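Local coordinates for protein ribonucleoside-diphosphate reductase (Pseudomonas aeruginosa, PDB 5IM3) that probably reduces ribonucleoside diphosphates to the 2'-deoxyribonucleotides needed for DNA synthesis and binds dATP as an allosteric nucleotide, at residues 69-72 with 73-77; 94-98 with 99-103; 807-810 with 811-815. One frame throughout, in Å; residues are numbered along the deposited sequence.

Interaction 1: residues 69-72 with 73-77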
ATOM      1  N   SER A  69     -16.316  46.320 -42.494  1.00 93.71           N
ATOM      2  CA  SER A  69     -16.327  44.869 -42.636  1.00 92.80           C
ATOM      3  C   SER A  69     -16.152  44.189 -41.287  1.00 87.68           C
ATOM      4  O   SER A  69     -16.693  43.102 -41.061  1.00 85.75           O
ATOM      5  CB  SER A  69     -15.224  44.429 -43.598  1.00 96.12           C
ATOM      6  OG  SER A  69     -13.943  44.684 -43.046  1.00 96.17           O
ATOM      7  N   ARG A  70     -15.409  44.820 -40.374  1.00 82.79           N
ATOM      8  CA  ARG A  70     -15.180  44.244 -39.054  1.00 78.85           C
ATOM      9  C   ARG A  70     -16.489  44.097 -38.286  1.00 76.48           C
ATOM     10  O   ARG A  70     -16.884  42.988 -37.906  1.00 74.86           O
ATOM     11  CB  ARG A  70     -14.193  45.117 -38.278  1.00 77.98           C
ATOM     12  CG  ARG A  70     -14.111  44.803 -36.789  1.00 74.54           C
ATOM     13  CD  ARG A  70     -13.067  45.667 -36.112  1.00 74.32           C
ATOM     14  NE  ARG A  70     -13.314  47.092 -36.325  1.00 75.48           N
ATOM     15  CZ  ARG A  70     -14.005  47.873 -35.499  1.00 72.93           C
ATOM     16  NH1 ARG A  70     -14.533  47.382 -34.385  1.00 69.16           N
ATOM     17  NH2 ARG A  70     -14.168  49.158 -35.790  1.00 75.09           N
ATOM     18  N   ILE A  71     -17.171  45.218 -38.037  1.00 70.41           N
ATOM     19  CA  ILE A  71     -18.431  45.184 -37.294  1.00 68.18           C
ATOM     20  C   ILE A  71     -19.371  44.164 -37.919  1.00 71.02           C
ATOM     21  O   ILE A  71     -19.842  43.226 -37.266  1.00 68.97           O
ATOM     22  CB  ILE A  71     -19.085  46.578 -37.265  1.00 66.25           C
ATOM     23  CG1 ILE A  71     -18.119  47.646 -36.728  1.00 65.27           C
ATOM     24  CG2 ILE A  71     -20.362  46.540 -36.432  1.00 63.49           C
ATOM     25  CD1 ILE A  71     -17.792  47.516 -35.259  1.00 62.52           C
ATOM     26  N   HIS A  72     -19.643  44.341 -39.211  1.00 81.24           N
ATOM     27  CA  HIS A  72     -20.588  43.485 -39.917  1.00 85.68           C
ATOM     28  C   HIS A  72     -20.189  42.017 -39.827  1.00 85.39           C
ATOM     29  O   HIS A  72     -21.042  41.148 -39.610  1.00 84.77           O
ATOM     30  CB  HIS A  72     -20.675  43.959 -41.365  1.00 92.73           C
ATOM     31  CG  HIS A  72     -21.259  42.962 -42.310  1.00 97.45           C
ATOM     32  ND1 HIS A  72     -20.480  42.118 -43.073  1.00100.44           N
ATOM     33  CD2 HIS A  72     -22.544  42.700 -42.650  1.00 98.85           C
ATOM     34  CE1 HIS A  72     -21.260  41.368 -43.830  1.00102.86           C
ATOM     35  NE2 HIS A  72     -22.516  41.703 -43.594  1.00102.20           N
ATOM     36  N   ASP A  73     -18.898  41.721 -39.983  1.00 86.88           N
ATOM     37  CA  ASP A  73     -18.434  40.346 -39.835  1.00 86.98           C
ATOM     38  C   ASP A  73     -18.643  39.846 -38.410  1.00 80.35           C
ATOM     39  O   ASP A  73     -19.053  38.699 -38.200  1.00 79.87           O
ATOM     40  CB  ASP A  73     -16.958  40.246 -40.225  1.00 89.78           C
ATOM     41  CG  ASP A  73     -16.527  38.827 -40.533  1.00 92.82           C
ATOM     42  OD1 ASP A  73     -17.388  38.018 -40.940  1.00 94.53           O
ATOM     43  OD2 ASP A  73     -15.324  38.525 -40.382  1.00 94.00           O
ATOM     44  N   THR A  74     -18.371  40.696 -37.419  1.00 69.32           N
ATOM     45  CA  THR A  74     -18.522  40.293 -36.024  1.00 66.90           C
ATOM     46  C   THR A  74     -19.987  40.074 -35.666  1.00 65.80           C
ATOM     47  O   THR A  74     -20.345  39.049 -35.076  1.00 64.26           O
ATOM     48  CB  THR A  74     -17.905  41.347 -35.104  1.00 63.57           C
ATOM     49  OG1 THR A  74     -16.546  41.581 -35.486  1.00 65.92           O
ATOM     50  CG2 THR A  74     -17.946  40.888 -33.655  1.00 61.48           C
ATOM     51  N   VAL A  75     -20.850  41.033 -36.009  1.00 66.41           N
ATOM     52  CA  VAL A  75     -22.259  40.941 -35.634  1.00 67.20           C
ATOM     53  C   VAL A  75     -22.873  39.663 -36.189  1.00 72.86           C
ATOM     54  O   VAL A  75     -23.503  38.887 -35.460  1.00 70.94           O
ATOM     55  CB  VAL A  75     -23.025  42.188 -36.116  1.00 67.11           C
ATOM     56  CG1 VAL A  75     -24.505  42.065 -35.796  1.00 68.17           C
ATOM     57  CG2 VAL A  75     -22.450  43.446 -35.478  1.00 65.52           C
ATOM     58  N   ARG A  76     -22.700  39.424 -37.491  1.00 93.17           N
ATOM     59  CA  ARG A  76     -23.290  38.241 -38.108  1.00 99.45           C
ATOM     60  C   ARG A  76     -22.722  36.959 -37.518  1.00 98.44           C
ATOM     61  O   ARG A  76     -23.389  35.919 -37.538  1.00101.20           O
ATOM     62  CB  ARG A  76     -23.071  38.274 -39.621  1.00106.23           C
ATOM     63  CG  ARG A  76     -23.809  39.402 -40.320  1.00109.72           C
ATOM     64  CD  ARG A  76     -23.487  39.439 -41.808  1.00114.95           C
ATOM     65  NE  ARG A  76     -23.891  38.214 -42.498  1.00119.15           N
ATOM     66  CZ  ARG A  76     -23.673  37.969 -43.790  1.00123.88           C
ATOM     67  NH1 ARG A  76     -23.051  38.857 -44.548  1.00125.41           N
ATOM     68  NH2 ARG A  76     -24.076  36.828 -44.329  1.00127.01           N
ATOM     69  N   ARG A  77     -21.495  37.008 -36.995  1.00 87.60           N
ATOM     70  CA  ARG A  77     -20.957  35.854 -36.285  1.00 86.41           C
ATOM     71  C   ARG A  77     -21.656  35.669 -34.944  1.00 81.92           C
ATOM     72  O   ARG A  77     -22.032  34.549 -34.581  1.00 81.88           O
ATOM     73  CB  ARG A  77     -19.449  36.015 -36.091  1.00 86.32           C
ATOM     74  CG  ARG A  77     -18.783  34.837 -35.395  1.00 87.28           C
ATOM     75  CD  ARG A  77     -17.292  35.072 -35.196  1.00 87.85           C
ATOM     76  NE  ARG A  77     -17.029  36.257 -34.383  1.00 86.84           N
ATOM     77  CZ  ARG A  77     -17.124  36.296 -33.057  1.00 85.09           C
ATOM     78  NH1 ARG A  77     -17.485  35.215 -32.376  1.00 85.30           N
ATOM     79  NH2 ARG A  77     -16.866  37.423 -32.407  1.00 83.07           N
TER
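Asp-73 N donates to Ser-69 O at 2.8 Å, the first of four i to i+4 backbone bonds between 69-72 and 73-77. These residues form the first turns of helix 69-88, an alpha helix of the first ATP cone. They pack on helix 46-60 and take part in a subunit contact. Asp-73 holds its carboxylate clear of residues 69-72, and OD2 is hydrogen-bonded to Tyr-829 OH of the second subunit. Arg-70 NE also reaches that subunit, in a salt bridge with Asp-826, and its NH1 pairs with Glu-61 of its own chain. Thr-74 comes next and grips Arg-70 O twice. Thr-74 N and Thr-74 OG1 each lie 2.8 Å from Arg-70 O. OG1 sits beside its own backbone N (chi1 -55°), which brings the hydroxyl back to the preceding turn. It meets Arg-70 O from above the carbonyl plane, while the N-H lies nearly along the C=O axis. Val-75 N bonds to Ile-71 O at 2.7 Å, almost straight at 173°. Val-75 CG2 packs on Ile-71 CG2 at 3.9 Å. Ile-71 packs on Phe-57 and Val-75 on Ile-53, both of helix 46-60. Arg-76 N bonds to His-72 O at 3.2 Å. Its side chain runs alongside His-72, pointing the same way, with ring and guanidinium planes 66° apart. His-72 CE1 lies at the edge of the Arg-76 guanidinium, in its plane, 3.2 Å from Arg-76 NH1.

Interaction 2: residues 94-98 with 99-103. With DTP (2'-deoxyadenosine 5'-triphosphate), chain C; DTP (2'-deoxyadenosine 5'-triphosphate), chain D.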
ATOM      1  N   GLY A  94     -40.318  26.361 -32.606  1.00125.35           N
ATOM      2  CA  GLY A  94     -40.609  26.529 -31.196  1.00124.49           C
ATOM      3  C   GLY A  94     -41.014  27.957 -30.903  1.00120.84           C
ATOM      4  O   GLY A  94     -41.279  28.747 -31.811  1.00120.27           O
ATOM      5  N   THR A  95     -41.064  28.276 -29.611  1.00121.06           N
ATOM      6  CA  THR A  95     -41.382  29.624 -29.156  1.00118.57           C
ATOM      7  C   THR A  95     -40.488  29.973 -27.976  1.00114.84           C
ATOM      8  O   THR A  95     -40.312  29.159 -27.065  1.00116.07           O
ATOM      9  CB  THR A  95     -42.855  29.751 -28.755  1.00121.32           C
ATOM     10  OG1 THR A  95     -43.182  28.740 -27.794  1.00124.80           O
ATOM     11  CG2 THR A  95     -43.759  29.611 -29.974  1.00126.14           C
ATOM     12  N   ILE A  96     -39.930  31.184 -27.999  1.00110.38           N
ATOM     13  CA  ILE A  96     -39.017  31.651 -26.967  1.00107.16           C
ATOM     14  C   ILE A  96     -39.403  33.071 -26.576  1.00104.08           C
ATOM     15  O   ILE A  96     -40.011  33.813 -27.350  1.00104.98           O
ATOM     16  CB  ILE A  96     -37.545  31.605 -27.429  1.00105.34           C
ATOM     17  CG1 ILE A  96     -37.419  32.198 -28.835  1.00104.96           C
ATOM     18  CG2 ILE A  96     -37.023  30.171 -27.384  1.00107.91           C
ATOM     19  CD1 ILE A  96     -35.998  32.302 -29.338  1.00102.41           C
ATOM     20  N   HIS A  97     -39.033  33.445 -25.354  1.00 98.87           N
ATOM     21  CA  HIS A  97     -39.365  34.763 -24.839  1.00 96.29           C
ATOM     22  C   HIS A  97     -38.373  35.802 -25.344  1.00 92.95           C
ATOM     23  O   HIS A  97     -37.214  35.498 -25.642  1.00 90.80           O
ATOM     24  CB  HIS A  97     -39.381  34.757 -23.311  1.00 94.63           C
ATOM     25  CG  HIS A  97     -40.585  34.087 -22.726  1.00 97.51           C
ATOM     26  ND1 HIS A  97     -40.618  32.742 -22.430  1.00100.91           N
ATOM     27  CD2 HIS A  97     -41.803  34.577 -22.393  1.00 99.41           C
ATOM     28  CE1 HIS A  97     -41.802  32.431 -21.933  1.00104.75           C
ATOM     29  NE2 HIS A  97     -42.540  33.527 -21.900  1.00103.73           N
ATOM     30  N   ILE A  98     -38.845  37.046 -25.438  1.00 91.99           N
ATOM     31  CA  ILE A  98     -38.005  38.122 -25.952  1.00 88.94           C
ATOM     32  C   ILE A  98     -36.809  38.342 -25.035  1.00 85.36           C
ATOM     33  O   ILE A  98     -35.691  38.600 -25.499  1.00 83.08           O
ATOM     34  CB  ILE A  98     -38.840  39.404 -26.125  1.00 89.67           C
ATOM     35  CG1 ILE A  98     -38.098  40.423 -26.992  1.00 87.87           C
ATOM     36  CG2 ILE A  98     -39.207  39.996 -24.775  1.00 89.17           C
ATOM     37  CD1 ILE A  98     -38.235  40.149 -28.473  1.00 91.18           C
ATOM     38  N   GLU A  99     -37.021  38.237 -23.720  1.00 78.28           N
ATOM     39  CA  GLU A  99     -35.919  38.387 -22.773  1.00 75.29           C
ATOM     40  C   GLU A  99     -34.955  37.211 -22.853  1.00 74.68           C
ATOM     41  O   GLU A  99     -33.768  37.359 -22.542  1.00 71.42           O
ATOM     42  CB  GLU A  99     -36.463  38.532 -21.351  1.00 75.16           C
ATOM     43  CG  GLU A  99     -37.426  39.695 -21.170  1.00 75.37           C
ATOM     44  CD  GLU A  99     -36.766  41.043 -21.397  1.00 73.08           C
ATOM     45  OE1 GLU A  99     -35.597  41.214 -20.993  1.00 71.22           O
ATOM     46  OE2 GLU A  99     -37.417  41.932 -21.987  1.00 73.05           O
ATOM     47  N   GLU A 100     -35.447  36.040 -23.263  1.00 86.23           N
ATOM     48  CA  GLU A 100     -34.571  34.889 -23.453  1.00 87.65           C
ATOM     49  C   GLU A 100     -33.562  35.147 -24.564  1.00 85.02           C
ATOM     50  O   GLU A 100     -32.437  34.636 -24.515  1.00 84.25           O
ATOM     51  CB  GLU A 100     -35.418  33.651 -23.761  1.00 92.60           C
ATOM     52  CG  GLU A 100     -34.849  32.336 -23.243  1.00 95.42           C
ATOM     53  CD  GLU A 100     -35.882  31.220 -23.233  1.00101.41           C
ATOM     54  OE1 GLU A 100     -37.086  31.520 -23.075  1.00102.98           O
ATOM     55  OE2 GLU A 100     -35.493  30.043 -23.386  1.00104.28           O
ATOM     56  N   ILE A 101     -33.940  35.949 -25.560  1.00 75.74           N
ATOM     57  CA  ILE A 101     -33.034  36.292 -26.650  1.00 72.26           C
ATOM     58  C   ILE A 101     -32.052  37.370 -26.211  1.00 69.80           C
ATOM     59  O   ILE A 101     -30.853  37.291 -26.505  1.00 67.39           O
ATOM     60  CB  ILE A 101     -33.845  36.735 -27.882  1.00 72.69           C
ATOM     61  CG1 ILE A 101     -34.875  35.656 -28.239  1.00 76.55           C
ATOM     62  CG2 ILE A 101     -32.907  37.037 -29.057  1.00 72.22           C
ATOM     63  CD1 ILE A 101     -35.814  36.052 -29.315  1.00 78.56           C
ATOM     64  N   GLN A 102     -32.548  38.399 -25.517  1.00 68.13           N
ATOM     65  CA  GLN A 102     -31.671  39.448 -25.009  1.00 65.54           C
ATOM     66  C   GLN A 102     -30.553  38.861 -24.156  1.00 63.81           C
ATOM     67  O   GLN A 102     -29.400  39.298 -24.242  1.00 60.76           O
ATOM     68  CB  GLN A 102     -32.485  40.462 -24.200  1.00 64.23           C
ATOM     69  CG  GLN A 102     -33.425  41.332 -25.024  1.00 65.05           C
ATOM     70  CD  GLN A 102     -32.710  42.489 -25.698  1.00 63.99           C
ATOM     71  OE1 GLN A 102     -31.819  42.290 -26.526  1.00 63.35           O
ATOM     72  NE2 GLN A 102     -33.096  43.710 -25.341  1.00 62.65           N
ATOM     73  N   ASP A 103     -30.876  37.862 -23.333  1.00 60.60           N
ATOM     74  CA  ASP A 103     -29.861  37.242 -22.487  1.00 59.99           C
ATOM     75  C   ASP A 103     -28.811  36.521 -23.320  1.00 62.12           C
ATOM     76  O   ASP A 103     -27.614  36.599 -23.023  1.00 58.63           O
ATOM     77  CB  ASP A 103     -30.518  36.277 -21.501  1.00 61.51           C
ATOM     78  CG  ASP A 103     -31.148  36.988 -20.317  1.00 60.26           C
ATOM     79  OD1 ASP A 103     -31.280  38.230 -20.364  1.00 58.15           O
ATOM     80  OD2 ASP A 103     -31.511  36.303 -19.336  1.00 61.07           O
TER
HETATM   81  PG  DTP C1001     -39.622  47.262 -30.243  1.00 89.75           P
HETATM   82  O1G DTP C1001     -39.619  47.528 -31.701  1.00 88.73           O
HETATM   83  O2G DTP C1001     -38.263  47.553 -29.581  1.00 86.06           O
HETATM   84  O3G DTP C1001     -40.682  48.056 -29.505  1.00 92.68           O
HETATM   85  PB  DTP C1001     -38.819  44.712 -29.307  1.00 88.97           P
HETATM   86  O1B DTP C1001     -38.191  45.281 -28.096  1.00 89.04           O
HETATM   87  O2B DTP C1001     -39.424  43.346 -29.044  1.00 88.89           O
HETATM   88  O3B DTP C1001     -39.881  45.727 -29.914  1.00 88.02           O
HETATM   89  PA  DTP C1001     -36.380  45.515 -30.481  1.00 88.48           P
HETATM   90  O1A DTP C1001     -35.876  45.658 -31.859  1.00 88.61           O
HETATM   91  O2A DTP C1001     -36.552  46.837 -29.726  1.00 85.32           O
HETATM   92  O3A DTP C1001     -37.732  44.678 -30.464  1.00 89.67           O
HETATM   93  O5' DTP C1001     -35.495  44.576 -29.626  1.00 88.67           O
HETATM   94  C5' DTP C1001     -35.239  43.297 -30.213  1.00 91.25           C
HETATM   95  C4' DTP C1001     -34.660  42.339 -29.208  1.00 94.21           C
HETATM   96  O4' DTP C1001     -35.449  41.134 -29.197  1.00 97.42           O
HETATM   97  C3' DTP C1001     -33.257  41.873 -29.564  1.00 95.48           C
HETATM   98  O3' DTP C1001     -32.543  41.412 -28.416  1.00 95.04           O
HETATM   99  C2' DTP C1001     -33.533  40.733 -30.536  1.00 98.01           C
HETATM  100  C1' DTP C1001     -34.902  40.203 -30.124  1.00100.13           C
HETATM  101  N9  DTP C1001     -35.838  40.042 -31.233  1.00103.28           N
HETATM  102  C8  DTP C1001     -36.659  40.977 -31.805  1.00103.97           C
HETATM  103  N7  DTP C1001     -37.319  40.545 -32.852  1.00103.69           N
HETATM  104  C5  DTP C1001     -36.907  39.227 -32.977  1.00103.90           C
HETATM  105  C6  DTP C1001     -37.237  38.216 -33.896  1.00104.92           C
HETATM  106  N6  DTP C1001     -38.001  38.418 -34.977  1.00105.24           N
HETATM  107  N1  DTP C1001     -36.678  36.998 -33.714  1.00105.29           N
HETATM  108  C2  DTP C1001     -35.835  36.826 -32.691  1.00104.98           C
HETATM  109  N3  DTP C1001     -35.424  37.714 -31.786  1.00104.61           N
HETATM  110  C4  DTP C1001     -36.003  38.901 -31.980  1.00104.01           C
HETATM  111  PG  DTP D1002     -37.815  49.032 -25.730  0.95 79.93           P
HETATM  112  O1G DTP D1002     -38.047  48.492 -27.053  0.95 80.85           O
HETATM  113  O2G DTP D1002     -37.586  50.509 -25.711  0.95 79.11           O
HETATM  114  O3G DTP D1002     -38.889  48.678 -24.746  0.95 82.35           O
HETATM  115  PB  DTP D1002     -35.326  47.532 -25.799  0.95 75.47           P
HETATM  116  O1B DTP D1002     -35.876  46.499 -26.694  0.95 79.33           O
HETATM  117  O2B DTP D1002     -34.441  46.891 -24.741  0.95 77.18           O
HETATM  118  O3B DTP D1002     -36.495  48.379 -25.129  0.95 79.93           O
HETATM  119  PA  DTP D1002     -34.669  49.055 -28.159  0.95 76.43           P
HETATM  120  O1A DTP D1002     -34.304  50.480 -28.304  0.95 75.12           O
HETATM  121  O2A DTP D1002     -36.099  48.778 -28.649  0.95 79.78           O
HETATM  122  O3A DTP D1002     -34.515  48.609 -26.640  0.95 76.55           O
HETATM  123  O5' DTP D1002     -33.704  48.051 -28.888  0.95 73.17           O
HETATM  124  C5' DTP D1002     -32.288  48.288 -28.864  0.95 70.92           C
HETATM  125  C4' DTP D1002     -31.525  47.104 -28.321  0.95 70.10           C
HETATM  126  O4' DTP D1002     -30.195  47.110 -28.881  0.95 67.93           O
HETATM  127  C3' DTP D1002     -31.361  47.086 -26.794  0.95 70.41           C
HETATM  128  O3' DTP D1002     -31.867  45.867 -26.249  0.95 69.44           O
HETATM  129  C2' DTP D1002     -29.852  47.176 -26.567  0.95 68.65           C
HETATM  130  C1' DTP D1002     -29.281  47.583 -27.914  0.95 67.52           C
HETATM  131  N9  DTP D1002     -29.091  49.020 -28.100  0.95 64.65           N
HETATM  132  C8  DTP D1002     -29.827  49.897 -28.852  0.95 62.99           C
HETATM  133  N7  DTP D1002     -29.428  51.143 -28.765  0.95 63.19           N
HETATM  134  C5  DTP D1002     -28.349  51.082 -27.895  0.95 62.77           C
HETATM  135  C6  DTP D1002     -27.484  52.068 -27.385  0.95 61.41           C
HETATM  136  N6  DTP D1002     -27.617  53.373 -27.634  0.95 61.74           N
HETATM  137  N1  DTP D1002     -26.493  51.667 -26.563  0.95 61.69           N
HETATM  138  C2  DTP D1002     -26.388  50.369 -26.267  0.95 61.56           C
HETATM  139  N3  DTP D1002     -27.153  49.354 -26.669  0.95 62.83           N
HETATM  140  C4  DTP D1002     -28.124  49.778 -27.486  0.95 63.73           C
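Glu-100 OE1 lies at the edge of the His-97 ring, in its plane, 3.8 Å from His-97 ND1. Ring and carboxylate planes are 21° apart, and no hydrogen bond is made. His-97 is at the N-cap position, where strand 95-97 of the ATP cone passes into helix 98-111. His-97 O receives only weak bonds from Glu-100 N and Ile-101 N. The first well-formed helical bond follows, from Gln-102 N to Ile-98 O at 3.1 Å. Ile-96 CD1 touches Ile-101 CG1 at 3.7 Å. The two side chains cross at about a right angle, and both pack on Phe-86 of helix 69-88. Ile-98 and Ile-101 present their CD1 methyls to the chain C dATP. Ile-98 CD1 reaches the sugar at O4', and Ile-101 CD1 the adenine at N3. CG1 of Ile-98 is anti to the backbone N (chi1 -165°), which directs the ethyl arm to the deoxyribose. Glu-99 makes salt bridges with Arg-125 and with the dATP-binding Arg-37, which it probably helps to position. The Gln-102 chain is bent at chi2, and its NE2 donates to O3' of the chain D dATP at 2.6 Å, nearly straight at 173°. Its OE1 bonds to Tyr-121 OH, and the two partners probably hold the amide plane in place. Apolar methyls serve one nucleotide and an amide N-H holds the 3'-oxygen of the other, which by itself would not distinguish dATP from ATP.

Interaction 3: residues 807-810 with 811-815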
ATOM      1  N   PRO A 807     -23.147  31.623  17.802  1.00 59.19           N
ATOM      2  CA  PRO A 807     -23.639  32.983  18.081  1.00 60.84           C
ATOM      3  C   PRO A 807     -22.561  33.936  18.565  1.00 62.28           C
ATOM      4  O   PRO A 807     -22.666  35.147  18.325  1.00 64.53           O
ATOM      5  CB  PRO A 807     -24.710  32.753  19.158  1.00 62.25           C
ATOM      6  CG  PRO A 807     -25.113  31.332  19.004  1.00 61.52           C
ATOM      7  CD  PRO A 807     -23.881  30.606  18.569  1.00 58.06           C
ATOM      8  N   TYR A 808     -21.529  33.433  19.244  1.00 63.44           N
ATOM      9  CA  TYR A 808     -20.462  34.310  19.714  1.00 65.30           C
ATOM     10  C   TYR A 808     -19.573  34.756  18.558  1.00 65.78           C
ATOM     11  O   TYR A 808     -19.112  35.904  18.527  1.00 65.27           O
ATOM     12  CB  TYR A 808     -19.639  33.602  20.791  1.00 64.27           C
ATOM     13  CG  TYR A 808     -20.420  33.299  22.052  1.00 64.26           C
ATOM     14  CD1 TYR A 808     -21.206  32.158  22.146  1.00 63.20           C
ATOM     15  CD2 TYR A 808     -20.370  34.150  23.148  1.00 66.32           C
ATOM     16  CE1 TYR A 808     -21.921  31.874  23.294  1.00 62.82           C
ATOM     17  CE2 TYR A 808     -21.082  33.874  24.300  1.00 67.66           C
ATOM     18  CZ  TYR A 808     -21.856  32.734  24.367  1.00 65.07           C
ATOM     19  OH  TYR A 808     -22.565  32.451  25.513  1.00 65.55           O
ATOM     20  N   LEU A 809     -19.331  33.863  17.594  1.00 65.00           N
ATOM     21  CA  LEU A 809     -18.512  34.219  16.438  1.00 65.82           C
ATOM     22  C   LEU A 809     -19.153  35.344  15.640  1.00 68.16           C
ATOM     23  O   LEU A 809     -18.492  36.327  15.281  1.00 72.54           O
ATOM     24  CB  LEU A 809     -18.295  32.992  15.552  1.00 62.75           C
ATOM     25  CG  LEU A 809     -17.630  33.266  14.197  1.00 62.92           C
ATOM     26  CD1 LEU A 809     -16.274  33.923  14.384  1.00 63.92           C
ATOM     27  CD2 LEU A 809     -17.501  31.978  13.404  1.00 61.90           C
ATOM     28  N   VAL A 810     -20.447  35.212  15.343  1.00 65.01           N
ATOM     29  CA  VAL A 810     -21.141  36.241  14.573  1.00 67.74           C
ATOM     30  C   VAL A 810     -21.144  37.562  15.332  1.00 68.27           C
ATOM     31  O   VAL A 810     -21.025  38.636  14.734  1.00 72.35           O
ATOM     32  CB  VAL A 810     -22.569  35.783  14.214  1.00 67.17           C
ATOM     33  CG1 VAL A 810     -23.280  35.178  15.404  1.00 67.84           C
ATOM     34  CG2 VAL A 810     -23.388  36.951  13.676  1.00 70.05           C
ATOM     35  N   ARG A 811     -21.276  37.507  16.658  1.00 73.79           N
ATOM     36  CA  ARG A 811     -21.297  38.736  17.445  1.00 75.76           C
ATOM     37  C   ARG A 811     -19.965  39.473  17.350  1.00 75.80           C
ATOM     38  O   ARG A 811     -19.935  40.704  17.241  1.00 78.50           O
ATOM     39  CB  ARG A 811     -21.639  38.417  18.901  1.00 77.45           C
ATOM     40  CG  ARG A 811     -21.904  39.640  19.765  1.00 81.67           C
ATOM     41  CD  ARG A 811     -22.578  39.259  21.074  1.00 85.24           C
ATOM     42  NE  ARG A 811     -21.733  38.409  21.913  1.00 85.61           N
ATOM     43  CZ  ARG A 811     -20.859  38.865  22.807  1.00 87.93           C
ATOM     44  NH1 ARG A 811     -20.698  40.170  22.991  1.00 91.89           N
ATOM     45  NH2 ARG A 811     -20.137  38.012  23.521  1.00 86.98           N
ATOM     46  N   ASP A 812     -18.852  38.736  17.378  1.00 67.69           N
ATOM     47  CA  ASP A 812     -17.543  39.371  17.253  1.00 70.04           C
ATOM     48  C   ASP A 812     -17.314  39.889  15.839  1.00 70.14           C
ATOM     49  O   ASP A 812     -16.720  40.955  15.654  1.00 74.05           O
ATOM     50  CB  ASP A 812     -16.436  38.392  17.647  1.00 69.07           C
ATOM     51  CG  ASP A 812     -16.192  38.345  19.145  1.00 68.67           C
ATOM     52  OD1 ASP A 812     -16.360  39.386  19.814  1.00 71.60           O
ATOM     53  OD2 ASP A 812     -15.824  37.266  19.654  1.00 67.85           O
ATOM     54  N   LEU A 813     -17.770  39.145  14.828  1.00 67.78           N
ATOM     55  CA  LEU A 813     -17.618  39.593  13.448  1.00 66.47           C
ATOM     56  C   LEU A 813     -18.414  40.856  13.167  1.00 70.87           C
ATOM     57  O   LEU A 813     -18.056  41.609  12.254  1.00 71.80           O
ATOM     58  CB  LEU A 813     -18.041  38.488  12.479  1.00 64.43           C
ATOM     59  CG  LEU A 813     -17.170  37.228  12.480  1.00 63.05           C
ATOM     60  CD1 LEU A 813     -17.782  36.142  11.602  1.00 59.06           C
ATOM     61  CD2 LEU A 813     -15.755  37.556  12.021  1.00 64.08           C
ATOM     62  N   LYS A 814     -19.481  41.110  13.927  1.00 76.56           N
ATOM     63  CA  LYS A 814     -20.210  42.364  13.773  1.00 80.31           C
ATOM     64  C   LYS A 814     -19.375  43.540  14.261  1.00 82.02           C
ATOM     65  O   LYS A 814     -19.285  44.572  13.586  1.00 84.03           O
ATOM     66  CB  LYS A 814     -21.532  42.297  14.533  1.00 80.56           C
ATOM     67  CG  LYS A 814     -22.552  41.374  13.913  1.00 79.66           C
ATOM     68  CD  LYS A 814     -23.810  41.357  14.750  1.00 81.69           C
ATOM     69  CE  LYS A 814     -24.967  40.734  14.009  1.00 82.30           C
ATOM     70  NZ  LYS A 814     -26.242  40.973  14.733  1.00 84.37           N
ATOM     71  N   ALA A 815     -18.756  43.401  15.436  1.00 83.23           N
ATOM     72  CA  ALA A 815     -17.919  44.471  15.967  1.00 87.11           C
ATOM     73  C   ALA A 815     -16.829  44.862  14.978  1.00 86.96           C
ATOM     74  O   ALA A 815     -16.552  46.051  14.784  1.00 91.64           O
ATOM     75  CB  ALA A 815     -17.306  44.039  17.298  1.00 86.94           C
TER
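Four i to i+4 backbone bonds, from Pro-807 O to Arg-811 N through Val-810 O to Lys-814 N, join 807-810 to 811-815 as one short alpha helix of the barrel domain. Helix 807-815 follows strand 802-805 and opens just after Asn-806, whose OD1 accepts from Tyr-808 N. Tyr-808 and Arg-811 lie side by side and point the same way. Their planes are 73° apart, and Tyr-808 CD2 lies in the guanidinium plane, at its edge, 3.9 Å from Arg-811 NH2. With chi1 at -171° the Arg-811 chain leaves opposite its own N, then bends at chi3, which sets the guanidinium beside the ring. The Tyr-808 ring also meets Tyr-670, and both Tyr-808 and Arg-811 touch Leu-671. Leu-809 and Leu-813 make an apolar pair on another part of the helix, CD1 to CD1 at 3.9 Å. Leu-813 also packs on Leu-844 of helix 842-847. Asp-812 is buried, and each carboxylate oxygen has a partner: OD1 accepts from His-673 NE2, and OD2 is bonded to Tyr-848 OH. These bonds tie the helix to its neighbours within the same chain. Val-810 packs against Pro-217 and Trp-819. Lys-814 runs out in an extended chain to a salt bridge with Glu-216, and on the way its CE passes 4.1 Å from Val-810 CG2.

Interactions 1 and 2 both belong to the first ATP cone, with centres about 22 Å apart and no touching atoms. Helix 69-88 carries interaction 1, and its Phe-86 packs on Ile-96 and Ile-101 of interaction 2. Interaction 3 lies in the barrel domain, about 55 Å from interaction 1 and about 45 Å from interaction 2, centre to centre. All three mix buried and exposed residues. Their polar groups serve different ends. In 69-77 they reach the second subunit, in 94-103 they meet bound dATP and nearby arginines, and in 807-815 they bind neighbouring elements of the same chain. Interactions 1 and 3 are continuous helix, whereas interaction 2 is a strand-to-helix junction.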